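Local coordinates for putative glucose-6-phosphate 1-epimerase (Salmonella typhimurium, PDB 2HTA), which probably interconverts the alpha and beta anomers of glucose 6-phosphate, acting as a hexose-6-phosphate mutarotase, at residues 38-43 / 81-86; 51-56 / 63-68; 165-170 / 297-302; 190-195 / 216-221. All coordinates share one frame; numbering follows the deposited sequence.

Contact 1 of 4, residues 38-43 / 81-86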
loop_
_atom_site.group_PDB
_atom_site.type_symbol
_atom_site.label_atom_id
_atom_site.label_comp_id
_atom_site.label_asym_id
_atom_site.label_seq_id
_atom_site.Cartn_x
_atom_site.Cartn_y
_atom_site.Cartn_z
ATOM N N LEU A 38 -3.415 18.699 -4.084
ATOM C CA LEU A 38 -2.205 19.061 -3.369
ATOM C C LEU A 38 -1.046 19.107 -4.382
ATOM O O LEU A 38 -0.750 18.113 -5.067
ATOM C CB LEU A 38 -1.915 18.086 -2.259
ATOM C CG LEU A 38 -0.829 18.469 -1.222
ATOM C CD1 LEU A 38 -1.028 19.872 -0.549
ATOM C CD2 LEU A 38 -0.756 17.405 -0.219
ATOM N N ASP A 39 -0.435 20.290 -4.511
ATOM C CA ASP A 39 0.594 20.522 -5.556
ATOM C C ASP A 39 0.076 20.049 -6.914
ATOM O O ASP A 39 -0.961 20.558 -7.378
ATOM C CB ASP A 39 1.908 19.873 -5.129
ATOM C CG ASP A 39 3.137 20.510 -5.812
ATOM O OD1 ASP A 39 2.953 21.403 -6.667
ATOM O OD2 ASP A 39 4.301 20.073 -5.548
ATOM N N ASP A 40 0.739 19.074 -7.548
ATOM C CA ASP A 40 0.318 18.583 -8.859
ATOM C C ASP A 40 -0.923 17.656 -8.827
ATOM O O ASP A 40 -1.562 17.468 -9.861
ATOM C CB ASP A 40 1.405 17.740 -9.513
ATOM C CG ASP A 40 2.559 18.547 -10.081
ATOM O OD1 ASP A 40 2.473 19.793 -10.127
ATOM O OD2 ASP A 40 3.566 17.910 -10.492
ATOM N N LEU A 41 -1.256 17.060 -7.679
ATOM C CA LEU A 41 -2.087 15.842 -7.704
ATOM C C LEU A 41 -3.509 16.018 -7.219
ATOM O O LEU A 41 -3.733 16.624 -6.158
ATOM C CB LEU A 41 -1.451 14.749 -6.827
ATOM C CG LEU A 41 -0.008 14.340 -7.190
ATOM C CD1 LEU A 41 0.464 13.134 -6.379
ATOM C CD2 LEU A 41 0.099 14.046 -8.690
ATOM N N ASP A 42 -4.435 15.492 -8.011
ATOM C CA ASP A 42 -5.816 15.479 -7.628
ATOM C C ASP A 42 -6.017 14.372 -6.584
ATOM O O ASP A 42 -5.507 13.275 -6.777
ATOM C CB ASP A 42 -6.657 15.199 -8.837
ATOM C CG ASP A 42 -6.809 16.444 -9.692
ATOM O OD1 ASP A 42 -6.761 17.566 -9.124
ATOM O OD2 ASP A 42 -6.964 16.299 -10.908
ATOM N N LEU A 43 -6.685 14.712 -5.477
ATOM C CA LEU A 43 -6.946 13.763 -4.363
ATOM C C LEU A 43 -8.462 13.541 -4.202
ATOM O O LEU A 43 -9.244 14.463 -4.411
ATOM C CB LEU A 43 -6.417 14.300 -3.008
ATOM C CG LEU A 43 -4.961 14.782 -3.051
ATOM C CD1 LEU A 43 -4.462 15.210 -1.659
ATOM C CD2 LEU A 43 -4.048 13.642 -3.601
ATOM N N PRO A 81 6.977 14.074 -2.267
ATOM C CA PRO A 81 6.427 14.969 -3.269
ATOM C C PRO A 81 4.990 14.586 -3.632
ATOM O O PRO A 81 4.595 13.432 -3.425
ATOM C CB PRO A 81 7.356 14.748 -4.485
ATOM C CG PRO A 81 8.589 14.170 -3.941
ATOM C CD PRO A 81 8.096 13.292 -2.790
ATOM N N PHE A 82 4.210 15.560 -4.107
ATOM C CA PHE A 82 2.919 15.370 -4.770
ATOM C C PHE A 82 3.092 15.941 -6.173
ATOM O O PHE A 82 2.647 17.025 -6.468
ATOM C CB PHE A 82 1.743 16.040 -4.023
ATOM C CG PHE A 82 1.311 15.266 -2.809
ATOM C CD1 PHE A 82 0.109 14.548 -2.818
ATOM C CD2 PHE A 82 2.131 15.188 -1.682
ATOM C CE1 PHE A 82 -0.286 13.813 -1.721
ATOM C CE2 PHE A 82 1.718 14.432 -0.546
ATOM C CZ PHE A 82 0.555 13.734 -0.589
ATOM N N LYS A 83 3.763 15.172 -7.019
ATOM C CA LYS A 83 4.197 15.611 -8.350
ATOM C C LYS A 83 3.784 14.576 -9.392
ATOM O O LYS A 83 3.871 13.345 -9.168
ATOM C CB LYS A 83 5.723 15.717 -8.397
ATOM C CG LYS A 83 6.364 16.763 -7.488
ATOM C CD LYS A 83 6.092 18.176 -7.937
ATOM C CE LYS A 83 7.021 19.180 -7.210
ATOM N NZ LYS A 83 6.452 20.548 -7.485
ATOM N N THR A 84 3.371 15.069 -10.540
ATOM C CA THR A 84 3.013 14.238 -11.670
ATOM C C THR A 84 4.057 13.193 -12.030
ATOM O O THR A 84 5.234 13.509 -12.316
ATOM C CB THR A 84 2.573 15.117 -12.866
ATOM O OG1 THR A 84 1.533 15.968 -12.400
ATOM C CG2 THR A 84 2.016 14.273 -13.988
ATOM N N GLY A 85 3.631 11.916 -11.942
ATOM C CA GLY A 85 4.511 10.807 -12.332
ATOM C C GLY A 85 5.475 10.314 -11.281
ATOM O O GLY A 85 6.158 9.313 -11.490
ATOM N N VAL A 86 5.534 10.973 -10.128
ATOM C CA VAL A 86 6.484 10.634 -9.093
ATOM C C VAL A 86 5.799 9.729 -8.043
ATOM O O VAL A 86 4.738 10.095 -7.542
ATOM C CB VAL A 86 7.014 11.955 -8.445
ATOM C CG1 VAL A 86 7.898 11.656 -7.233
ATOM C CG2 VAL A 86 7.857 12.732 -9.532
HETATM O O HOH W 1 5.110 18.082 -4.006
HETATM O O HOH W 2 -0.945 15.074 -12.230
HETATM O O HOH W 3 5.068 20.960 -10.232
#

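Contact 2 of 4, residues 51-56 / 63-68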
loop_
_atom_site.group_PDB
_atom_site.type_symbol
_atom_site.label_atom_id
_atom_site.label_comp_id
_atom_site.label_asym_id
_atom_site.label_seq_id
_atom_site.Cartn_x
_atom_site.Cartn_y
_atom_site.Cartn_z
ATOM N N VAL A 51 -15.336 7.168 9.327
ATOM C CA VAL A 51 -13.989 6.945 8.752
ATOM C C VAL A 51 -13.492 8.173 7.972
ATOM O O VAL A 51 -14.248 8.817 7.273
ATOM C CB VAL A 51 -14.023 5.718 7.753
ATOM C CG1 VAL A 51 -15.165 5.830 6.666
ATOM C CG2 VAL A 51 -12.592 5.470 7.128
ATOM N N LYS A 52 -12.199 8.435 8.077
ATOM C CA LYS A 52 -11.540 9.432 7.248
ATOM C C LYS A 52 -10.492 8.699 6.418
ATOM O O LYS A 52 -9.754 7.888 6.952
ATOM C CB LYS A 52 -10.829 10.457 8.136
ATOM C CG LYS A 52 -11.825 11.421 8.789
ATOM C CD LYS A 52 -11.060 12.440 9.631
ATOM C CE LYS A 52 -12.060 13.446 10.263
ATOM N NZ LYS A 52 -11.495 14.148 11.457
ATOM N N ALA A 53 -10.456 8.971 5.124
ATOM C CA ALA A 53 -9.468 8.312 4.246
ATOM C C ALA A 53 -9.201 9.210 3.053
ATOM O O ALA A 53 -10.001 10.105 2.715
ATOM C CB ALA A 53 -10.060 6.948 3.757
ATOM N N SER A 54 -8.087 8.994 2.365
ATOM C CA SER A 54 -7.850 9.858 1.196
ATOM C C SER A 54 -7.022 9.064 0.205
ATOM O O SER A 54 -6.308 8.129 0.592
ATOM C CB SER A 54 -7.099 11.149 1.599
ATOM O OG SER A 54 -5.874 10.877 2.295
ATOM N N PHE A 55 -7.102 9.477 -1.055
ATOM C CA PHE A 55 -6.473 8.766 -2.140
ATOM C C PHE A 55 -5.857 9.797 -3.073
ATOM O O PHE A 55 -6.363 10.907 -3.187
ATOM C CB PHE A 55 -7.546 8.088 -2.970
ATOM C CG PHE A 55 -8.285 6.986 -2.275
ATOM C CD1 PHE A 55 -7.928 5.643 -2.471
ATOM C CD2 PHE A 55 -9.391 7.287 -1.475
ATOM C CE1 PHE A 55 -8.649 4.615 -1.798
ATOM C CE2 PHE A 55 -10.116 6.275 -0.822
ATOM C CZ PHE A 55 -9.754 4.950 -0.998
ATOM N N ALA A 56 -4.806 9.420 -3.801
ATOM C CA ALA A 56 -4.466 10.173 -4.997
ATOM C C ALA A 56 -5.046 9.402 -6.185
ATOM O O ALA A 56 -4.986 8.144 -6.234
ATOM C CB ALA A 56 -2.928 10.288 -5.143
ATOM N N LEU A 63 -3.745 6.933 0.574
ATOM C CA LEU A 63 -2.773 7.717 1.346
ATOM C C LEU A 63 -2.968 7.571 2.849
ATOM O O LEU A 63 -1.989 7.593 3.611
ATOM C CB LEU A 63 -3.003 9.206 1.036
ATOM C CG LEU A 63 -2.943 9.592 -0.445
ATOM C CD1 LEU A 63 -3.278 11.037 -0.724
ATOM C CD2 LEU A 63 -1.514 9.259 -0.949
ATOM N N SER A 64 -4.216 7.406 3.279
ATOM C CA SER A 64 -4.485 7.421 4.750
ATOM C C SER A 64 -5.821 6.726 5.005
ATOM O O SER A 64 -6.675 6.714 4.127
ATOM C CB SER A 64 -4.520 8.870 5.318
ATOM O OG SER A 64 -5.655 9.592 4.876
ATOM N N TRP A 65 -5.993 6.194 6.212
ATOM C CA TRP A 65 -7.227 5.558 6.618
ATOM C C TRP A 65 -7.227 5.648 8.149
ATOM O O TRP A 65 -6.298 5.184 8.815
ATOM C CB TRP A 65 -7.305 4.078 6.127
ATOM C CG TRP A 65 -8.448 3.321 6.764
ATOM C CD1 TRP A 65 -9.795 3.692 6.763
ATOM C CD2 TRP A 65 -8.359 2.141 7.582
ATOM N NE1 TRP A 65 -10.530 2.747 7.445
ATOM C CE2 TRP A 65 -9.670 1.831 8.015
ATOM C CE3 TRP A 65 -7.285 1.307 7.983
ATOM C CZ2 TRP A 65 -9.965 0.720 8.848
ATOM C CZ3 TRP A 65 -7.568 0.184 8.790
ATOM C CH2 TRP A 65 -8.903 -0.080 9.239
ATOM N N LYS A 66 -8.319 6.202 8.692
ATOM C CA LYS A 66 -8.472 6.328 10.109
ATOM C C LYS A 66 -9.935 6.056 10.436
ATOM O O LYS A 66 -10.789 6.911 10.175
ATOM C CB LYS A 66 -8.100 7.730 10.534
ATOM C CG LYS A 66 -8.153 7.972 12.050
ATOM C CD LYS A 66 -7.561 9.369 12.287
ATOM C CE LYS A 66 -8.356 10.115 13.290
ATOM N NZ LYS A 66 -8.075 9.540 14.656
ATOM N N PRO A 67 -10.229 4.841 10.961
ATOM C CA PRO A 67 -11.577 4.579 11.350
ATOM C C PRO A 67 -11.846 5.323 12.661
ATOM O O PRO A 67 -10.920 5.615 13.424
ATOM C CB PRO A 67 -11.613 3.051 11.543
ATOM C CG PRO A 67 -10.247 2.603 11.616
ATOM C CD PRO A 67 -9.328 3.698 11.240
ATOM N N VAL A 68 -13.103 5.648 12.886
ATOM C CA VAL A 68 -13.490 6.394 14.053
ATOM C C VAL A 68 -13.061 5.668 15.324
ATOM O O VAL A 68 -13.168 4.435 15.427
ATOM C CB VAL A 68 -15.034 6.743 14.036
ATOM C CG1 VAL A 68 -15.906 5.522 14.153
ATOM C CG2 VAL A 68 -15.363 7.737 15.070
HETATM O O HOH W 4 -7.118 9.414 7.257
#

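Contact 3 of 4, residues 165-170 / 297-302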
loop_
_atom_site.group_PDB
_atom_site.type_symbol
_atom_site.label_atom_id
_atom_site.label_comp_id
_atom_site.label_asym_id
_atom_site.label_seq_id
_atom_site.Cartn_x
_atom_site.Cartn_y
_atom_site.Cartn_z
ATOM N N GLU A 165 -8.653 -4.453 -3.139
ATOM C CA GLU A 165 -8.614 -5.580 -4.074
ATOM C C GLU A 165 -8.119 -5.064 -5.423
ATOM O O GLU A 165 -8.699 -4.136 -5.993
ATOM C CB GLU A 165 -10.011 -6.182 -4.211
ATOM C CG GLU A 165 -10.126 -7.332 -5.273
ATOM C CD GLU A 165 -11.580 -7.756 -5.510
ATOM O OE1 GLU A 165 -12.392 -6.936 -6.004
ATOM O OE2 GLU A 165 -11.918 -8.914 -5.191
ATOM N N LEU A 166 -7.025 -5.630 -5.898
ATOM C CA LEU A 166 -6.476 -5.346 -7.219
ATOM C C LEU A 166 -6.809 -6.446 -8.244
ATOM O O LEU A 166 -6.564 -7.626 -8.006
ATOM C CB LEU A 166 -4.957 -5.209 -7.094
ATOM C CG LEU A 166 -4.288 -4.822 -8.418
ATOM C CD1 LEU A 166 -4.590 -3.362 -8.835
ATOM C CD2 LEU A 166 -2.773 -5.084 -8.301
ATOM N N GLU A 167 -7.296 -6.065 -9.419
ATOM C CA GLU A 167 -7.755 -7.049 -10.414
ATOM C C GLU A 167 -7.255 -6.592 -11.789
ATOM O O GLU A 167 -7.501 -5.438 -12.197
ATOM C CB GLU A 167 -9.286 -7.067 -10.400
ATOM C CG GLU A 167 -9.912 -7.946 -11.428
ATOM C CD GLU A 167 -11.467 -7.942 -11.264
ATOM O OE1 GLU A 167 -12.210 -7.232 -12.016
ATOM O OE2 GLU A 167 -11.906 -8.641 -10.332
ATOM N N ALA A 168 -6.511 -7.464 -12.451
ATOM C CA ALA A 168 -5.854 -7.114 -13.733
ATOM C C ALA A 168 -6.467 -7.951 -14.860
ATOM O O ALA A 168 -6.478 -9.198 -14.799
ATOM C CB ALA A 168 -4.350 -7.350 -13.646
ATOM N N HIS A 169 -7.012 -7.278 -15.861
ATOM C CA HIS A 169 -7.633 -7.944 -17.005
ATOM C C HIS A 169 -6.691 -7.851 -18.203
ATOM O O HIS A 169 -6.247 -6.762 -18.572
ATOM C CB HIS A 169 -8.946 -7.258 -17.373
ATOM C CG HIS A 169 -9.986 -7.373 -16.301
ATOM N ND1 HIS A 169 -11.043 -8.258 -16.377
ATOM C CD2 HIS A 169 -10.137 -6.701 -15.139
ATOM C CE1 HIS A 169 -11.799 -8.131 -15.295
ATOM N NE2 HIS A 169 -11.271 -7.194 -14.531
ATOM N N GLY A 170 -6.466 -8.972 -18.852
ATOM C CA GLY A 170 -5.544 -8.981 -20.036
ATOM C C GLY A 170 -4.984 -10.381 -20.230
ATOM O O GLY A 170 -5.491 -11.339 -19.624
ATOM N N PRO A 297 -9.263 -12.903 -14.800
ATOM C CA PRO A 297 -8.341 -11.842 -14.448
ATOM C C PRO A 297 -7.530 -12.227 -13.195
ATOM O O PRO A 297 -7.985 -13.052 -12.400
ATOM C CB PRO A 297 -9.281 -10.675 -14.129
ATOM C CG PRO A 297 -10.528 -11.301 -13.715
ATOM C CD PRO A 297 -10.666 -12.489 -14.622
ATOM N N SER A 298 -6.373 -11.624 -12.975
ATOM C CA SER A 298 -5.662 -11.915 -11.727
ATOM C C SER A 298 -6.232 -11.057 -10.615
ATOM O O SER A 298 -6.851 -9.976 -10.885
ATOM C CB SER A 298 -4.179 -11.663 -11.865
ATOM O OG SER A 298 -3.997 -10.330 -12.297
ATOM N N ARG A 299 -6.033 -11.510 -9.374
ATOM C CA ARG A 299 -6.509 -10.733 -8.260
ATOM C C ARG A 299 -5.467 -10.786 -7.157
ATOM O O ARG A 299 -4.756 -11.780 -7.006
ATOM C CB ARG A 299 -7.868 -11.287 -7.757
ATOM C CG ARG A 299 -8.993 -11.146 -8.797
ATOM C CD ARG A 299 -10.391 -11.287 -8.178
ATOM N NE ARG A 299 -10.742 -12.690 -7.996
ATOM C CZ ARG A 299 -11.052 -13.234 -6.815
ATOM N NH1 ARG A 299 -11.070 -12.465 -5.733
ATOM N NH2 ARG A 299 -11.381 -14.532 -6.714
ATOM N N LEU A 300 -5.367 -9.702 -6.384
ATOM C CA LEU A 300 -4.561 -9.674 -5.170
ATOM C C LEU A 300 -5.345 -8.761 -4.182
ATOM O O LEU A 300 -5.884 -7.708 -4.597
ATOM C CB LEU A 300 -3.233 -9.008 -5.478
ATOM C CG LEU A 300 -2.074 -9.085 -4.477
ATOM C CD1 LEU A 300 -1.636 -10.572 -4.221
ATOM C CD2 LEU A 300 -0.912 -8.202 -4.961
ATOM N N ALA A 301 -5.460 -9.190 -2.921
ATOM C CA ALA A 301 -6.273 -8.416 -1.949
ATOM C C ALA A 301 -5.647 -8.399 -0.597
ATOM O O ALA A 301 -5.008 -9.363 -0.168
ATOM C CB ALA A 301 -7.728 -8.951 -1.860
ATOM N N GLN A 302 -5.895 -7.287 0.092
ATOM C CA GLN A 302 -5.469 -7.101 1.470
ATOM C C GLN A 302 -6.645 -6.465 2.279
ATOM O O GLN A 302 -7.303 -5.559 1.766
ATOM C CB GLN A 302 -4.258 -6.169 1.471
ATOM C CG GLN A 302 -3.695 -5.939 2.901
ATOM C CD GLN A 302 -2.538 -5.007 2.939
ATOM O OE1 GLN A 302 -2.674 -3.882 3.405
ATOM N NE2 GLN A 302 -1.365 -5.464 2.432
HETATM O O HOH W 5 -4.362 -8.334 -9.657
#

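Contact 4 of 4, residues 190-195 / 216-221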
loop_
_atom_site.group_PDB
_atom_site.type_symbol
_atom_site.label_atom_id
_atom_site.label_comp_id
_atom_site.label_asym_id
_atom_site.label_seq_id
_atom_site.Cartn_x
_atom_site.Cartn_y
_atom_site.Cartn_z
ATOM N N VAL A 190 8.201 -2.853 17.802
ATOM C CA VAL A 190 7.203 -3.529 16.961
ATOM C C VAL A 190 7.623 -4.972 16.741
ATOM O O VAL A 190 8.783 -5.247 16.526
ATOM C CB VAL A 190 7.038 -2.793 15.604
ATOM C CG1 VAL A 190 6.243 -3.664 14.621
ATOM C CG2 VAL A 190 6.333 -1.487 15.844
ATOM N N LYS A 191 6.685 -5.899 16.867
ATOM C CA LYS A 191 6.870 -7.208 16.279
ATOM C C LYS A 191 5.672 -7.572 15.409
ATOM O O LYS A 191 4.498 -7.138 15.658
ATOM C CB LYS A 191 7.167 -8.273 17.329
ATOM C CG LYS A 191 6.038 -8.441 18.317
ATOM C CD LYS A 191 6.520 -9.141 19.626
ATOM C CE LYS A 191 5.335 -9.207 20.614
ATOM N NZ LYS A 191 5.525 -10.131 21.824
ATOM N N VAL A 192 5.951 -8.363 14.376
ATOM C CA VAL A 192 4.890 -8.857 13.495
ATOM C C VAL A 192 4.872 -10.371 13.589
ATOM O O VAL A 192 5.915 -11.012 13.437
ATOM C CB VAL A 192 5.117 -8.391 12.029
ATOM C CG1 VAL A 192 3.987 -8.923 11.102
ATOM C CG2 VAL A 192 5.171 -6.848 11.993
ATOM N N SER A 193 3.699 -10.939 13.848
ATOM C CA SER A 193 3.559 -12.392 13.945
ATOM C C SER A 193 2.745 -12.884 12.760
ATOM O O SER A 193 2.223 -12.058 11.978
ATOM C CB SER A 193 2.872 -12.773 15.283
ATOM O OG SER A 193 1.633 -12.134 15.379
ATOM N N GLY A 194 2.593 -14.209 12.656
ATOM C CA GLY A 194 1.807 -14.837 11.630
ATOM C C GLY A 194 2.596 -14.954 10.336
ATOM O O GLY A 194 2.037 -15.257 9.294
ATOM N N LEU A 195 3.900 -14.776 10.426
ATOM C CA LEU A 195 4.763 -14.762 9.210
ATOM C C LEU A 195 5.316 -16.119 8.766
ATOM O O LEU A 195 6.073 -16.202 7.770
ATOM C CB LEU A 195 5.900 -13.750 9.377
ATOM C CG LEU A 195 5.452 -12.284 9.442
ATOM C CD1 LEU A 195 6.628 -11.385 9.877
ATOM C CD2 LEU A 195 4.799 -11.746 8.164
ATOM N N GLN A 216 8.605 -11.674 13.637
ATOM C CA GLN A 216 9.703 -10.793 13.173
ATOM C C GLN A 216 9.781 -9.511 13.977
ATOM O O GLN A 216 8.773 -8.820 14.165
ATOM C CB GLN A 216 9.538 -10.456 11.667
ATOM C CG GLN A 216 10.655 -9.622 11.098
ATOM C CD GLN A 216 11.925 -10.440 10.957
ATOM O OE1 GLN A 216 11.921 -11.529 10.348
ATOM N NE2 GLN A 216 13.012 -9.928 11.517
ATOM N N THR A 217 10.990 -9.154 14.410
ATOM C CA THR A 217 11.273 -7.825 14.975
ATOM C C THR A 217 12.141 -7.007 14.000
ATOM O O THR A 217 12.730 -7.553 13.073
ATOM C CB THR A 217 12.037 -7.902 16.335
ATOM O OG1 THR A 217 13.227 -8.683 16.212
ATOM C CG2 THR A 217 11.140 -8.495 17.477
ATOM N N PHE A 218 12.239 -5.712 14.240
ATOM C CA PHE A 218 12.754 -4.769 13.280
ATOM C C PHE A 218 13.728 -3.900 14.021
ATOM O O PHE A 218 13.500 -2.705 14.148
ATOM C CB PHE A 218 11.620 -3.934 12.652
ATOM C CG PHE A 218 10.673 -4.769 11.818
ATOM C CD1 PHE A 218 9.681 -5.539 12.424
ATOM C CD2 PHE A 218 10.841 -4.858 10.434
ATOM C CE1 PHE A 218 8.834 -6.387 11.623
ATOM C CE2 PHE A 218 9.981 -5.687 9.646
ATOM C CZ PHE A 218 9.011 -6.439 10.255
ATOM N N PRO A 219 14.845 -4.501 14.473
ATOM C CA PRO A 219 15.793 -3.692 15.242
ATOM C C PRO A 219 16.623 -2.763 14.365
ATOM O O PRO A 219 17.185 -1.765 14.887
ATOM C CB PRO A 219 16.665 -4.740 15.915
ATOM C CG PRO A 219 16.707 -5.957 14.892
ATOM C CD PRO A 219 15.258 -5.924 14.346
ATOM N N ASP A 220 16.679 -3.061 13.056
ATOM C CA ASP A 220 17.454 -2.281 12.088
ATOM C C ASP A 220 16.819 -2.512 10.719
ATOM O O ASP A 220 15.749 -3.151 10.617
ATOM C CB ASP A 220 18.884 -2.820 12.063
ATOM N N ARG A 221 17.487 -2.088 9.654
ATOM C CA ARG A 221 17.028 -2.386 8.292
ATOM C C ARG A 221 16.695 -3.861 8.125
ATOM O O ARG A 221 17.558 -4.746 8.315
ATOM C CB ARG A 221 18.058 -1.979 7.264
ATOM C CG ARG A 221 17.569 -2.115 5.844
ATOM C CD ARG A 221 18.740 -1.751 4.920
ATOM N NE ARG A 221 18.534 -2.339 3.590
ATOM C CZ ARG A 221 19.500 -2.842 2.828
ATOM N NH1 ARG A 221 20.758 -2.844 3.254
ATOM N NH2 ARG A 221 19.203 -3.344 1.638
HETATM O O HOH W 6 11.171 -4.257 16.505
#

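Contact 1 of 4, residues 38-43 / 81-86
Phe82 fills the tight half of this contact. Its ring lies under Leu38, whose CG stands anti to the backbone N (chi1 -168°). With chi2 at 53°, this puts Leu38 CD2 over the ring centre, 3.7 Å from the centroid of Phe82, in a CH-pi contact. Leu43 CD2 meets the ring edge. Leu41 crosses Phe82 at about a right angle, with its CD1 3.8 Å from Phe82 CD1. Met16 of helix 14-22 also touches Leu38 and Phe82. Two bonds pin the loop above this apolar patch. Asp40 N donates to Phe82 O at 3.0 Å, in the carbonyl plane. Thr84 N gives a straight bond of 2.8 Å to the anti lone pair of Asp40 OD2. The other half is looser and wet. Lys83 bends at chi2 and brings NZ to the syn lone pair of Asp39 OD2, a salt bridge of 2.9 Å between exposed residues. One water links Asp39 OD2 to Phe82 N, and another joins Asp40 OD1 to Lys83 NZ. The carboxylate of Asp39 thus has both a cation and a water. The arrangement is that of a beta hairpin tip, a type II' turn from Leu38 to Leu41, docked against a long loop.

Contact 2 of 4, residues 51-56 / 63-68
Val51 to Ala56 and Leu63 to Pro67 form an antiparallel hairpin with a classic beta bulge. Ser54 O accepts from Leu63 N at 2.8 Å and, weakly, from Ser64 N, so Leu63 and Ser64 both face Ser54. Further along, Lys52 and Lys66 make a hydrogen-bonded pair. Lys66 N reaches Lys52 O nearly along the C=O axis. Leu63 can be followed outward from the bulge. Its CB lies 3.6 Å from Ser54 OG and also touches Ser54 O. CG, anti to the carbonyl carbon (chi1 -56°), passes over Ser54 O and Ala56 N. CD1 ends 3.7 Å from Phe55 C and close to Ala56 N. Beside it, Ser54 OG and Ser64 OG share a hydrogen bond of 2.9 Å, and a water also bonds Ser64 OG. On the other face, Val51 CG2 sits at the indole edge, 3.3 Å from Trp65 CD1, while Pro67 CD lies over one face of the ring. Trp65 NE1 bonds to Gly159 O. Helix 14-22 packs on the serine face, where Ile20 touches Ser54 and Ile17 and Phe21 touch Ser64. Strand 41-48 pairs with strand 51-56 on its other side, and Leu43 touches Ala56 and Leu63.

Contact 3 of 4, residues 165-170 / 297-302
His169 lies alongside Pro297, whose CB sits over the centre of the imidazole ring. Pro297 CB is 3.8 Å from the centroid of His169, in a CH-pi contact. The pair stands at one end of an antiparallel strand pairing inside the large beta sheet of this mutarotase fold. Strands 162-169 and 298-308 run side by side there, although well over a hundred residues separate them in the chain. Two hydrogen-bonded pairs join them, Leu166 with Leu300 and Ala168 with Ser298. The shortest of the four bonds is Leu166 N to Leu300 O, 2.7 Å, nearly along the C=O axis. CA-H...O contacts fill the gaps, as where Arg299 CA approaches Leu166 O at 3.1 Å.

The two faces differ. Leu166, Ala168, Ser298 and Leu300 point to the buried one. Ala168 CB touches Ser298 OG there, and Trp96 packs on Leu166 and Ala168. The side chain of Leu300 lies about 8 Å from that of Glu282, a proposed active-site residue. The other face is partly exposed and charged. Glu165 and Arg299 lie side by side with their planar groups 81° apart. Glu165 OE2 and Arg299 NH1 form only a long salt bridge. Glu167 is also extended, and its OE1 is paired with Arg155 in the neighbouring strand. Glu295 bonds to His169 ND1, and Glu167 to NE2. Carboxylates at both ring nitrogens would favour a doubly protonated, positively charged imidazole, although Arg155 beside Glu167 may offset this. His169 NE2 donates in its ring plane to Glu167 OE1 at 2.7 Å, meeting that oxygen from above the carboxylate plane.

Contact 4 of 4, residues 190-195 / 216-221
A short antiparallel pairing brings these segments together, with the weakly bonded strand 216-217 at one edge of the nine-stranded sheet. It is held by one firm hydrogen-bonded pair. Val192 N donates to Gln216 O at 2.9 Å, and Gln216 N returns a bond of 2.8 Å to Val192 O. Both bonds are nearly straight, and both donors lie in the carbonyl planes. Beyond the pair a water accepts from Phe218 N and lies within bonding distance of Val190 O. Phe218 CG is anti to the carbonyl carbon (chi1 -65°), and the ring crosses Val192 obliquely. Val192 CG2 comes to 3.7 Å from Phe218 CE1. Leu195 approaches Gln216 at about a right angle, with Leu195 CD1 3.5 Å from Gln216 CB. The Gln216 chain then bends at chi2 (72°) and turns its amide back. NE2 bonds in plane to Thr217 O at 2.9 Å, while OE1 accepts from Tyr226 and Arg224. Both ends of this buried amide are held. The side chain of Phe218 is about 8 Å from that of Asp223, a substrate-binding residue by similarity. Strand 232-237 pairs with 191-193 on its other side, and strand 278-286 packs Val281 on Val192 and Val279 on Phe218.

Contacts 1 and 2 touch, and both involve the five-stranded sheet. Leu43 and Phe82 of contact 1 meet Leu63 of contact 2, so their apolar parts are continuous. Contact 2 is mostly buried and relies on backbone pairing and a serine pair. Contact 1 is half surface, with a carboxylate, an ammonium group and waters on its outer side. Contacts 3 and 4 belong to the nine-stranded sheet but do not touch. Contact 3 joins inner strands and carries charges on one face. Contact 4 is a shorter edge pairing, mostly buried apart from Lys191 and Thr217, combining two backbone bonds with a few apolar contacts and a buried amide. Contacts 1 and 4 lie on opposite sides of the chain's centre.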